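Local coordinates for hypothetical sugar kinase (Cytophaga hutchinsonii, PDB 3R8E), which probably transfers phosphate from ATP to a sugar, as a kinase of the ROK family built on ribonuclease H-like domains, at residues L22-G27 with V31-V36; I198-E203 with L238-D243; V160-K165 with R257-N262. All blocks are in the same frame, centred on the assembly; numbering follows the deposited sequence.

Interaction 1: residues L22-G27 with V31-V36; sequences LGIDVG and VKFGLV
Ile24 and Phe33, a non-hydrogen-bonded pair of neighbouring antiparallel strands, lie side by side and point the same way, a worked example of an aliphatic chain lying over an aromatic face. Ile24 CG1 sits above the ring centre of Phe33, 3.9 Å from the centroid and only 2° off the ring normal. The branch is placed there by CG1 lying anti to the carbonyl carbon (chi1 -62°). Ile24 CD1 continues over the same face to Phe33 CZ at 3.8 Å, while Leu22 CD1 meets Phe33 CD2 obliquely. Ile67 of helix 59-73 packs on both Ile24 and Phe33, so this side of the hairpin faces the interior.

The opposite face carries the Asp25-Lys32 charge pair. The two residues form a hydrogen-bonded pair, Asp25 N donating to Lys32 O at 2.8 Å. Their charged ends stay 4.3 Å apart, Asp25 OD2 to Lys32 NZ, and are bridged by a water that donates to Asp25 OD2 and accepts from Lys32 NZ. The bent lysine also hydrogen-bonds to Asn306 O and rests on Leu310 of helix 308-318. Gly23 and Gly34 form a second hydrogen-bonded pair. This is the first beta hairpin of the sugar kinase fold, whose glycine-rich turn after the aspartate probably meets nucleotide phosphate, as in relatives.

Interaction 2: residues I198-E203 with L238-D243; sequences IAYTHE and LAVWAD
Val240 is the apolar side chain on which Thr201 and Tyr200 both rest, and the close part of the contact is on the threonine side. Thr201 OG1 comes within 3.5 Å of Val240 CG1, the two side chains crossing at about a right angle. That hydroxyl oxygen is not stranded against a methyl group, because it is hydrogen-bonded to Leu197 O one turn back in its own helix. Both residues are buried, and Leu197 and Ile226 add apolar cover.

Toward the partly exposed side the fit slackens. The Tyr200 ring, carried there with CG anti to the backbone N (chi1 175°), slides past Val240 in the opposite direction, Tyr200 CE2 lying 4.1 Å from Val240 CG2. Farther out, Tyr200 OH stops 3.6 Å from Asp243 OD2 without bonding; the side chains cross at about a right angle, with ring and carboxylate planes 18° apart. The carboxylate has a long, weak ion pair with Arg184 through its OD1.

With segment axes 10.6 Å apart at 134°, the helices lean together through few side chains and bury a modest surface. The result is a sparse helix-helix crossing, joining helix 194-207 to the long helix 235-259 in the helical part of the ROK fold.

Interaction 3: residues V160-K165 with R257-N262; sequences VMMNGK and RVMDLN
Met162 and Met259 meet without any ring between them: the flat group touched is the peptide carbonyl of Met259, and Met162 CE lies 3.5 Å from its O. Phe167, outside the two segments, touches the Met259 side chain. Both methionines are selenomethionines with a second deposited conformer, so the contacts of their CE atoms are provisional. In the conformer described the two chains cross obliquely, with Met162 CE 3.6 Å from Met259 CE; Val160 CG1 lies 3.9 Å from Met259 CE.

The firm part is Val160 on Leu261. Val160 CG1, anti to the backbone N (chi1 170°), reaches tip to tip toward Leu261 CD2 at 3.8 Å. Ile148 of the adjacent strand touches both Val160 and Leu261, continuing this apolar layer.

Both chains change direction here. A type I' turn from Met162 to Lys165 closes a tight hairpin, while Asp260, with positive phi, follows the end of helix 235-259, where the chain turns toward strand 263-267. The Asp260 carboxylate forms a salt bridge with Arg171 of the second subunit, and Asn163 ND2 bonds to Gly170 O of that subunit. Strand 156-162 thus packs against a helix-to-strand connection of the ribonuclease H-like sheet, strand order 3-2-1-4-5, at the dimer interface.

Interactions 2 and 3 share helix 235-259: interaction 2 uses its N-terminal half, interaction 3 its C-terminal end, and their centres are 30 Å apart. Interaction 1 comes earlier in the chain and lies in a different sheet from the strand of interaction 3; it is on the opposite side of the chain's centre from interaction 2. Chemistry follows place. Backbone hydrogen bonds bind the two strands of interaction 1, whereas interactions 2 and 3 have no hydrogen bond across their segments and rely on side-chain packing. Interactions 1 and 3 are buried and interaction 2 only partly so. Among the three, the second subunit reaches interaction 3 alone, so its residues also take part in the subunit interface.

Interaction 1: residues L22-G27 with V31-V36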
ATOM      1  N   LEU A  22      -3.566 -25.697  19.106  1.00 27.54           N
ATOM      2  CA  LEU A  22      -2.643 -26.238  18.115  1.00 25.49           C
ATOM      3  C   LEU A  22      -2.424 -25.203  17.015  1.00 25.91           C
ATOM      4  O   LEU A  22      -3.374 -24.781  16.361  1.00 24.21           O
ATOM      5  CB  LEU A  22      -3.151 -27.574  17.519  1.00 26.51           C
ATOM      6  CG  LEU A  22      -2.392 -28.161  16.306  1.00 30.57           C
ATOM      7  CD1 LEU A  22      -0.911 -28.411  16.614  1.00 30.90           C
ATOM      8  CD2 LEU A  22      -3.046 -29.452  15.830  1.00 33.29           C
ATOM      9  N   GLY A  23      -1.172 -24.797  16.848  1.00 21.36           N
ATOM     10  CA  GLY A  23      -0.761 -23.877  15.797  1.00 19.77           C
ATOM     11  C   GLY A  23      -0.017 -24.658  14.737  1.00 24.38           C
ATOM     12  O   GLY A  23       0.780 -25.549  15.060  1.00 24.15           O
ATOM     13  N   ILE A  24      -0.323 -24.378  13.468  1.00 22.32           N
ATOM     14  CA  ILE A  24       0.296 -25.048  12.328  1.00 22.84           C
ATOM     15  C   ILE A  24       0.832 -23.987  11.377  1.00 25.35           C
ATOM     16  O   ILE A  24       0.094 -23.086  11.000  1.00 23.37           O
ATOM     17  CB  ILE A  24      -0.686 -26.029  11.616  1.00 27.31           C
ATOM     18  CG1 ILE A  24      -1.143 -27.155  12.569  1.00 28.97           C
ATOM     19  CG2 ILE A  24      -0.055 -26.621  10.347  1.00 28.62           C
ATOM     20  CD1 ILE A  24      -2.332 -27.934  12.104  1.00 33.95           C
ATOM     21  N   ASP A  25       2.117 -24.083  11.019  1.00 23.93           N
ATOM     22  CA  ASP A  25       2.737 -23.165  10.068  1.00 23.63           C
ATOM     23  C   ASP A  25       3.185 -23.972   8.846  1.00 28.54           C
ATOM     24  O   ASP A  25       4.233 -24.622   8.867  1.00 28.42           O
ATOM     25  CB  ASP A  25       3.896 -22.372  10.692  1.00 24.92           C
ATOM     26  CG  ASP A  25       4.495 -21.318   9.771  1.00 33.00           C
ATOM     27  OD1 ASP A  25       3.850 -20.979   8.756  1.00 34.85           O
ATOM     28  OD2 ASP A  25       5.610 -20.836  10.064  1.00 33.72           O
ATOM     29  N   VAL A  26       2.366 -23.929   7.793  1.00 27.10           N
ATOM     30  CA  VAL A  26       2.592 -24.651   6.539  1.00 28.15           C
ATOM     31  C   VAL A  26       3.645 -23.895   5.721  1.00 33.03           C
ATOM     32  O   VAL A  26       3.553 -22.676   5.576  1.00 31.54           O
ATOM     33  CB  VAL A  26       1.255 -24.846   5.762  1.00 32.12           C
ATOM     34  CG1 VAL A  26       1.466 -25.520   4.408  1.00 32.84           C
ATOM     35  CG2 VAL A  26       0.235 -25.624   6.587  1.00 32.47           C
ATOM     36  N   GLY A  27       4.710 -24.607   5.329  0.50 30.40           N
ATOM     37  CA  GLY A  27       5.846 -24.053   4.591  0.50 29.61           C
ATOM     38  C   GLY A  27       6.341 -24.891   3.423  0.50 33.33           C
ATOM     39  O   GLY A  27       6.046 -26.085   3.339  0.50 32.86           O
ATOM     40  N   VAL A  31       7.044 -28.202   7.301  0.50 31.67           N
ATOM     41  CA  VAL A  31       5.717 -27.943   7.887  0.50 30.77           C
ATOM     42  C   VAL A  31       5.888 -28.034   9.402  0.50 34.88           C
ATOM     43  O   VAL A  31       6.585 -28.934   9.880  0.50 35.14           O
ATOM     44  CB  VAL A  31       4.603 -28.885   7.353  0.50 34.91           C
ATOM     45  CG1 VAL A  31       3.234 -28.491   7.910  0.50 33.87           C
ATOM     46  CG2 VAL A  31       4.568 -28.894   5.827  0.50 34.88           C
ATOM     47  N   LYS A  32       5.273 -27.107  10.157  1.00 30.88           N
ATOM     48  CA  LYS A  32       5.491 -27.054  11.611  1.00 30.76           C
ATOM     49  C   LYS A  32       4.191 -27.108  12.418  1.00 33.14           C
ATOM     50  O   LYS A  32       3.232 -26.398  12.121  1.00 31.35           O
ATOM     51  CB  LYS A  32       6.276 -25.791  11.997  1.00 32.74           C
ATOM     52  CG  LYS A  32       7.742 -25.792  11.578  1.00 47.37           C
ATOM     53  CD  LYS A  32       8.210 -24.412  11.101  1.00 55.23           C
ATOM     54  CE  LYS A  32       8.899 -23.588  12.168  1.00 67.27           C
ATOM     55  NZ  LYS A  32       7.929 -22.925  13.082  1.00 75.04           N
ATOM     56  N   PHE A  33       4.200 -27.935  13.470  1.00 29.52           N
ATOM     57  CA  PHE A  33       3.122 -28.164  14.431  1.00 29.01           C
ATOM     58  C   PHE A  33       3.604 -27.805  15.822  1.00 31.18           C
ATOM     59  O   PHE A  33       4.758 -28.076  16.156  1.00 30.59           O
ATOM     60  CB  PHE A  33       2.709 -29.649  14.419  1.00 32.28           C
ATOM     61  CG  PHE A  33       1.677 -30.085  13.405  1.00 34.05           C
ATOM     62  CD1 PHE A  33       1.912 -29.945  12.042  1.00 37.02           C
ATOM     63  CD2 PHE A  33       0.508 -30.719  13.810  1.00 36.90           C
ATOM     64  CE1 PHE A  33       0.977 -30.395  11.106  1.00 37.91           C
ATOM     65  CE2 PHE A  33      -0.426 -31.167  12.872  1.00 39.85           C
ATOM     66  CZ  PHE A  33      -0.186 -30.998  11.528  1.00 37.34           C
ATOM     67  N   GLY A  34       2.725 -27.235  16.635  1.00 26.96           N
ATOM     68  CA  GLY A  34       3.080 -26.907  18.010  1.00 26.55           C
ATOM     69  C   GLY A  34       1.907 -26.543  18.886  1.00 28.79           C
ATOM     70  O   GLY A  34       0.952 -25.908  18.428  1.00 26.44           O
ATOM     71  N   LEU A  35       1.986 -26.939  20.158  1.00 27.36           N
ATOM     72  CA  LEU A  35       0.965 -26.601  21.139  1.00 28.73           C
ATOM     73  C   LEU A  35       1.361 -25.283  21.778  1.00 31.58           C
ATOM     74  O   LEU A  35       2.448 -25.177  22.348  1.00 32.38           O
ATOM     75  CB  LEU A  35       0.796 -27.718  22.172  1.00 30.88           C
ATOM     76  CG  LEU A  35      -0.644 -28.088  22.507  1.00 37.56           C
ATOM     77  CD1 LEU A  35      -1.364 -28.680  21.303  1.00 38.06           C
ATOM     78  CD2 LEU A  35      -0.692 -29.063  23.655  1.00 42.17           C
ATOM     79  N   VAL A  36       0.505 -24.274  21.656  1.00 26.66           N
ATOM     80  CA  VAL A  36       0.815 -22.928  22.140  1.00 25.64           C
ATOM     81  C   VAL A  36       0.063 -22.619  23.434  1.00 32.24           C
ATOM     82  O   VAL A  36      -1.149 -22.820  23.515  1.00 31.98           O
ATOM     83  CB  VAL A  36       0.529 -21.871  21.038  1.00 27.08           C
ATOM     84  CG1 VAL A  36       0.819 -20.449  21.519  1.00 26.03           C
ATOM     85  CG2 VAL A  36       1.324 -22.176  19.766  1.00 25.95           C
TER
HETATM   86  O   HOH W   1       6.283 -20.579  12.639  1.00 27.79           O

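Interaction 2: residues I198-E203 with L238-D243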
ATOM      1  N   ILE A 198      23.136 -13.780  -1.793  1.00 31.00           N
ATOM      2  CA  ILE A 198      24.326 -14.633  -1.956  1.00 32.33           C
ATOM      3  C   ILE A 198      24.896 -14.444  -3.375  1.00 37.85           C
ATOM      4  O   ILE A 198      26.104 -14.257  -3.518  1.00 39.72           O
ATOM      5  CB  ILE A 198      24.014 -16.130  -1.636  1.00 35.66           C
ATOM      6  CG1 ILE A 198      23.647 -16.316  -0.143  1.00 35.11           C
ATOM      7  CG2 ILE A 198      25.195 -17.058  -2.028  1.00 38.68           C
ATOM      8  CD1 ILE A 198      22.892 -17.609   0.189  1.00 40.94           C
ATOM      9  N   ALA A 199      24.023 -14.457  -4.407  1.00 34.16           N
ATOM     10  CA  ALA A 199      24.425 -14.283  -5.810  1.00 35.33           C
ATOM     11  C   ALA A 199      25.046 -12.901  -6.042  1.00 39.77           C
ATOM     12  O   ALA A 199      26.047 -12.804  -6.754  1.00 41.40           O
ATOM     13  CB  ALA A 199      23.235 -14.491  -6.733  1.00 35.23           C
ATOM     14  N   TYR A 200      24.479 -11.847  -5.412  1.00 35.02           N
ATOM     15  CA  TYR A 200      24.984 -10.475  -5.502  1.00 35.14           C
ATOM     16  C   TYR A 200      26.349 -10.358  -4.805  1.00 39.64           C
ATOM     17  O   TYR A 200      27.221  -9.650  -5.311  1.00 40.45           O
ATOM     18  CB  TYR A 200      23.975  -9.467  -4.907  1.00 34.60           C
ATOM     19  CG  TYR A 200      24.488  -8.042  -4.851  1.00 36.89           C
ATOM     20  CD1 TYR A 200      24.579  -7.266  -6.003  1.00 39.66           C
ATOM     21  CD2 TYR A 200      24.895  -7.473  -3.647  1.00 37.29           C
ATOM     22  CE1 TYR A 200      25.060  -5.957  -5.959  1.00 40.80           C
ATOM     23  CE2 TYR A 200      25.385  -6.169  -3.591  1.00 38.54           C
ATOM     24  CZ  TYR A 200      25.463  -5.413  -4.750  1.00 46.22           C
ATOM     25  OH  TYR A 200      25.935  -4.125  -4.694  1.00 47.19           O
ATOM     26  N   THR A 201      26.526 -11.042  -3.649  1.00 36.00           N
ATOM     27  CA  THR A 201      27.789 -11.040  -2.893  1.00 36.74           C
ATOM     28  C   THR A 201      28.893 -11.693  -3.751  1.00 43.05           C
ATOM     29  O   THR A 201      29.994 -11.149  -3.803  1.00 43.23           O
ATOM     30  CB  THR A 201      27.627 -11.704  -1.510  1.00 40.59           C
ATOM     31  OG1 THR A 201      26.560 -11.061  -0.806  1.00 34.90           O
ATOM     32  CG2 THR A 201      28.898 -11.615  -0.659  1.00 38.72           C
ATOM     33  N   HIS A 202      28.578 -12.808  -4.458  1.00 41.05           N
ATOM     34  CA  HIS A 202      29.523 -13.492  -5.359  1.00 43.70           C
ATOM     35  C   HIS A 202      29.906 -12.591  -6.540  1.00 49.89           C
ATOM     36  O   HIS A 202      31.056 -12.627  -6.976  1.00 51.52           O
ATOM     37  CB  HIS A 202      28.945 -14.817  -5.885  1.00 44.60           C
ATOM     38  CG  HIS A 202      29.050 -15.965  -4.931  1.00 48.06           C
ATOM     39  ND1 HIS A 202      30.278 -16.474  -4.547  1.00 51.72           N
ATOM     40  CD2 HIS A 202      28.073 -16.705  -4.358  1.00 48.51           C
ATOM     41  CE1 HIS A 202      30.009 -17.486  -3.738  1.00 50.77           C
ATOM     42  NE2 HIS A 202      28.696 -17.660  -3.592  1.00 49.20           N
ATOM     43  N   GLU A 203      28.948 -11.775  -7.039  1.00 45.95           N
ATOM     44  CA  GLU A 203      29.157 -10.830  -8.144  1.00 46.98           C
ATOM     45  C   GLU A 203      30.138  -9.730  -7.735  1.00 52.57           C
ATOM     46  O   GLU A 203      31.008  -9.366  -8.528  1.00 54.53           O
ATOM     47  CB  GLU A 203      27.826 -10.210  -8.599  1.00 46.53           C
ATOM     48  CG  GLU A 203      27.010 -11.101  -9.521  1.00 57.04           C
ATOM     49  CD  GLU A 203      25.602 -10.632  -9.840  1.00 77.32           C
ATOM     50  OE1 GLU A 203      25.336  -9.409  -9.765  1.00 68.81           O
ATOM     51  OE2 GLU A 203      24.764 -11.494 -10.190  1.00 72.45           O
ATOM     52  N   LEU A 238      30.370  -5.007   4.293  1.00 38.02           N
ATOM     53  CA  LEU A 238      29.656  -3.824   4.785  1.00 36.08           C
ATOM     54  C   LEU A 238      28.909  -3.115   3.648  1.00 39.29           C
ATOM     55  O   LEU A 238      27.774  -2.670   3.850  1.00 36.95           O
ATOM     56  CB  LEU A 238      30.625  -2.845   5.478  1.00 36.78           C
ATOM     57  CG  LEU A 238      31.081  -3.209   6.899  1.00 41.14           C
ATOM     58  CD1 LEU A 238      32.394  -2.531   7.237  1.00 42.87           C
ATOM     59  CD2 LEU A 238      30.026  -2.843   7.944  1.00 41.05           C
ATOM     60  N   ALA A 239      29.538  -3.029   2.453  1.00 36.97           N
ATOM     61  CA  ALA A 239      28.970  -2.395   1.257  1.00 36.26           C
ATOM     62  C   ALA A 239      27.771  -3.182   0.725  1.00 37.62           C
ATOM     63  O   ALA A 239      26.807  -2.567   0.262  1.00 35.66           O
ATOM     64  CB  ALA A 239      30.032  -2.264   0.176  1.00 39.05           C
ATOM     65  N   VAL A 240      27.823  -4.533   0.808  1.00 33.89           N
ATOM     66  CA  VAL A 240      26.730  -5.420   0.381  1.00 32.22           C
ATOM     67  C   VAL A 240      25.489  -5.138   1.245  1.00 33.59           C
ATOM     68  O   VAL A 240      24.418  -4.889   0.685  1.00 30.98           O
ATOM     69  CB  VAL A 240      27.136  -6.921   0.405  1.00 36.47           C
ATOM     70  CG1 VAL A 240      25.917  -7.841   0.352  1.00 34.65           C
ATOM     71  CG2 VAL A 240      28.096  -7.246  -0.736  1.00 38.03           C
ATOM     72  N   TRP A 241      25.643  -5.125   2.591  1.00 30.67           N
ATOM     73  CA  TRP A 241      24.527  -4.860   3.505  1.00 29.24           C
ATOM     74  C   TRP A 241      24.003  -3.431   3.348  1.00 31.28           C
ATOM     75  O   TRP A 241      22.792  -3.228   3.427  1.00 27.77           O
ATOM     76  CB  TRP A 241      24.897  -5.142   4.970  1.00 28.27           C
ATOM     77  CG  TRP A 241      25.110  -6.596   5.284  1.00 29.82           C
ATOM     78  CD1 TRP A 241      26.252  -7.166   5.764  1.00 33.95           C
ATOM     79  CD2 TRP A 241      24.157  -7.663   5.144  1.00 28.96           C
ATOM     80  NE1 TRP A 241      26.070  -8.518   5.941  1.00 33.54           N
ATOM     81  CE2 TRP A 241      24.803  -8.855   5.541  1.00 33.90           C
ATOM     82  CE3 TRP A 241      22.817  -7.729   4.716  1.00 29.31           C
ATOM     83  CZ2 TRP A 241      24.159 -10.100   5.521  1.00 33.02           C
ATOM     84  CZ3 TRP A 241      22.178  -8.962   4.707  1.00 30.62           C
ATOM     85  CH2 TRP A 241      22.846 -10.129   5.106  1.00 32.25           C
ATOM     86  N   ALA A 242      24.898  -2.456   3.075  1.00 29.06           N
ATOM     87  CA  ALA A 242      24.509  -1.061   2.843  1.00 28.88           C
ATOM     88  C   ALA A 242      23.612  -0.942   1.593  1.00 32.53           C
ATOM     89  O   ALA A 242      22.632  -0.198   1.622  1.00 30.79           O
ATOM     90  CB  ALA A 242      25.744  -0.187   2.692  1.00 31.13           C
ATOM     91  N   ASP A 243      23.927  -1.700   0.516  1.00 30.32           N
ATOM     92  CA  ASP A 243      23.140  -1.692  -0.718  1.00 30.12           C
ATOM     93  C   ASP A 243      21.779  -2.368  -0.487  1.00 31.44           C
ATOM     94  O   ASP A 243      20.758  -1.832  -0.924  1.00 30.11           O
ATOM     95  CB  ASP A 243      23.897  -2.358  -1.876  1.00 34.10           C
ATOM     96  CG  ASP A 243      23.308  -2.011  -3.230  1.00 50.21           C
ATOM     97  OD1 ASP A 243      23.507  -0.863  -3.688  1.00 53.03           O
ATOM     98  OD2 ASP A 243      22.630  -2.878  -3.821  1.00 56.57           O
TER

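Interaction 3: residues V160-K165 with R257-N262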
ATOM      1  N   VAL A 160       0.716  -6.918   8.344  1.00 12.02           N
ATOM      2  CA  VAL A 160       0.496  -5.592   8.914  1.00 12.09           C
ATOM      3  C   VAL A 160      -0.639  -5.601   9.918  1.00 15.94           C
ATOM      4  O   VAL A 160      -1.728  -6.105   9.626  1.00 15.92           O
ATOM      5  CB  VAL A 160       0.222  -4.537   7.794  1.00 15.44           C
ATOM      6  CG1 VAL A 160      -0.255  -3.208   8.380  1.00 15.96           C
ATOM      7  CG2 VAL A 160       1.450  -4.314   6.922  1.00 14.84           C
HETATM    8  N   MSE A 161      -0.386  -4.993  11.090  1.00 12.85           N
HETATM    9  CA  MSE A 161      -1.408  -4.706  12.089  1.00 11.82           C
HETATM   10  C   MSE A 161      -1.784  -3.252  11.879  1.00 15.98           C
HETATM   11  O   MSE A 161      -0.890  -2.416  11.711  1.00 14.81           O
HETATM   12  CB  MSE A 161      -0.912  -4.940  13.535  1.00 12.91           C
HETATM   13  CG  MSE A 161      -0.519  -6.379  13.834  1.00 17.09           C
HETATM   14 SE   MSE A 161      -1.946  -7.683  13.632  0.75 23.08          SE
HETATM   15  CE  MSE A 161      -3.188  -6.966  14.943  1.00 20.43           C
HETATM   16  N   MSE A 162      -3.081  -2.948  11.845  1.00 14.00           N
HETATM   17  CA  MSE A 162      -3.547  -1.575  11.702  0.69 14.30           C
HETATM   18  C   MSE A 162      -4.620  -1.311  12.740  1.00 19.12           C
HETATM   19  O   MSE A 162      -5.677  -1.950  12.721  1.00 19.48           O
HETATM   20  CB  MSE A 162      -4.053  -1.296  10.282  0.69 16.36           C
HETATM   21  CG  MSE A 162      -4.399   0.154  10.064  0.69 23.08           C
HETATM   22 SE   MSE A 162      -4.531   0.561   8.201  0.52 30.32          SE
HETATM   23  CE  MSE A 162      -2.600   0.601   7.813  0.69 26.52           C
ATOM     24  N   ASN A 163      -4.320  -0.390  13.675  1.00 17.99           N
ATOM     25  CA  ASN A 163      -5.194  -0.009  14.791  1.00 19.03           C
ATOM     26  C   ASN A 163      -5.626  -1.275  15.578  1.00 23.63           C
ATOM     27  O   ASN A 163      -6.797  -1.432  15.932  1.00 24.23           O
ATOM     28  CB  ASN A 163      -6.405   0.821  14.294  1.00 21.38           C
ATOM     29  CG  ASN A 163      -6.040   1.892  13.291  1.00 33.09           C
ATOM     30  OD1 ASN A 163      -6.394   1.810  12.120  1.00 29.42           O
ATOM     31  ND2 ASN A 163      -5.282   2.893  13.711  1.00 24.17           N
ATOM     32  N   GLY A 164      -4.661  -2.175  15.798  1.00 19.84           N
ATOM     33  CA  GLY A 164      -4.847  -3.417  16.543  1.00 19.95           C
ATOM     34  C   GLY A 164      -5.618  -4.515  15.844  1.00 23.15           C
ATOM     35  O   GLY A 164      -6.014  -5.490  16.492  1.00 22.34           O
ATOM     36  N   LYS A 165      -5.815  -4.386  14.517  1.00 19.01           N
ATOM     37  CA  LYS A 165      -6.522  -5.378  13.704  1.00 18.91           C
ATOM     38  C   LYS A 165      -5.633  -5.819  12.560  1.00 20.23           C
ATOM     39  O   LYS A 165      -4.951  -4.981  11.965  1.00 18.98           O
ATOM     40  CB  LYS A 165      -7.848  -4.813  13.154  1.00 22.21           C
ATOM     41  CG  LYS A 165      -8.861  -4.361  14.214  1.00 39.96           C
ATOM     42  CD  LYS A 165      -9.681  -5.512  14.788  1.00 54.72           C
ATOM     43  CE  LYS A 165     -10.622  -5.034  15.869  1.00 68.15           C
ATOM     44  NZ  LYS A 165     -11.400  -6.156  16.456  1.00 77.99           N
ATOM     45  N   ARG A 257       4.003   5.296   2.166  1.00 12.74           N
ATOM     46  CA  ARG A 257       3.177   6.272   1.444  1.00 13.25           C
ATOM     47  C   ARG A 257       1.762   5.740   1.226  1.00 15.69           C
ATOM     48  O   ARG A 257       0.793   6.488   1.333  1.00 16.55           O
ATOM     49  CB  ARG A 257       3.806   6.659   0.088  1.00 14.19           C
ATOM     50  CG  ARG A 257       4.956   7.665   0.186  1.00 15.51           C
ATOM     51  CD  ARG A 257       4.537   8.961   0.888  1.00 16.53           C
ATOM     52  NE  ARG A 257       5.423  10.084   0.580  1.00 19.01           N
ATOM     53  CZ  ARG A 257       5.110  11.360   0.788  1.00 29.04           C
ATOM     54  NH1 ARG A 257       3.925  11.686   1.291  1.00 20.51           N
ATOM     55  NH2 ARG A 257       5.961  12.323   0.458  1.00 20.63           N
ATOM     56  N   VAL A 258       1.643   4.441   0.968  1.00 11.69           N
ATOM     57  CA  VAL A 258       0.331   3.850   0.729  1.00 11.56           C
ATOM     58  C   VAL A 258      -0.473   3.633   2.034  1.00 14.98           C
ATOM     59  O   VAL A 258      -1.658   3.990   2.084  1.00 15.05           O
ATOM     60  CB  VAL A 258       0.479   2.507  -0.049  1.00 16.03           C
ATOM     61  CG1 VAL A 258      -0.843   1.745  -0.099  1.00 15.73           C
ATOM     62  CG2 VAL A 258       1.017   2.729  -1.460  1.00 16.49           C
HETATM   63  N   MSE A 259       0.166   3.043   3.068  1.00 11.00           N
HETATM   64  CA  MSE A 259      -0.476   2.616   4.315  0.53  9.06           C
HETATM   65  C   MSE A 259      -0.495   3.647   5.441  1.00 14.37           C
HETATM   66  O   MSE A 259      -1.315   3.519   6.352  1.00 14.30           O
HETATM   67  CB  MSE A 259       0.227   1.355   4.851  0.53  9.73           C
HETATM   68  CG  MSE A 259       0.231   0.200   3.866  0.53 13.97           C
HETATM   69 SE   MSE A 259      -1.551  -0.504   3.591  0.40 18.95          SE
HETATM   70  CE  MSE A 259      -1.633  -1.599   5.124  0.53 16.60           C
ATOM     71  N   ASP A 260       0.445   4.609   5.431  1.00 12.14           N
ATOM     72  CA  ASP A 260       0.644   5.588   6.500  1.00 11.81           C
ATOM     73  C   ASP A 260       0.835   4.856   7.847  1.00 15.97           C
ATOM     74  O   ASP A 260      -0.003   4.923   8.747  1.00 15.36           O
ATOM     75  CB  ASP A 260      -0.432   6.689   6.603  1.00 12.94           C
ATOM     76  CG  ASP A 260      -0.000   7.790   7.564  1.00 15.16           C
ATOM     77  OD1 ASP A 260       1.163   7.746   8.047  1.00 15.04           O
ATOM     78  OD2 ASP A 260      -0.832   8.652   7.883  1.00 18.32           O
ATOM     79  N   LEU A 261       1.936   4.122   7.938  1.00 13.82           N
ATOM     80  CA  LEU A 261       2.395   3.460   9.154  1.00 13.04           C
ATOM     81  C   LEU A 261       3.866   3.810   9.271  1.00 16.92           C
ATOM     82  O   LEU A 261       4.486   4.121   8.254  1.00 17.41           O
ATOM     83  CB  LEU A 261       2.137   1.924   9.154  1.00 12.66           C
ATOM     84  CG  LEU A 261       2.782   1.067   8.043  1.00 16.09           C
ATOM     85  CD1 LEU A 261       4.231   0.724   8.364  1.00 16.17           C
ATOM     86  CD2 LEU A 261       2.041  -0.241   7.880  1.00 17.74           C
ATOM     87  N   ASN A 262       4.431   3.791  10.475  1.00 13.09           N
ATOM     88  CA  ASN A 262       5.856   4.107  10.597  1.00 13.13           C
ATOM     89  C   ASN A 262       6.542   3.273  11.696  1.00 17.51           C
ATOM     90  O   ASN A 262       7.627   3.635  12.150  1.00 17.69           O
ATOM     91  CB  ASN A 262       6.088   5.609  10.799  1.00 13.68           C
ATOM     92  CG  ASN A 262       5.530   6.159  12.077  1.00 20.48           C
ATOM     93  OD1 ASN A 262       4.820   5.474  12.817  1.00 17.54           O
ATOM     94  ND2 ASN A 262       5.819   7.421  12.351  1.00 18.21           N
TER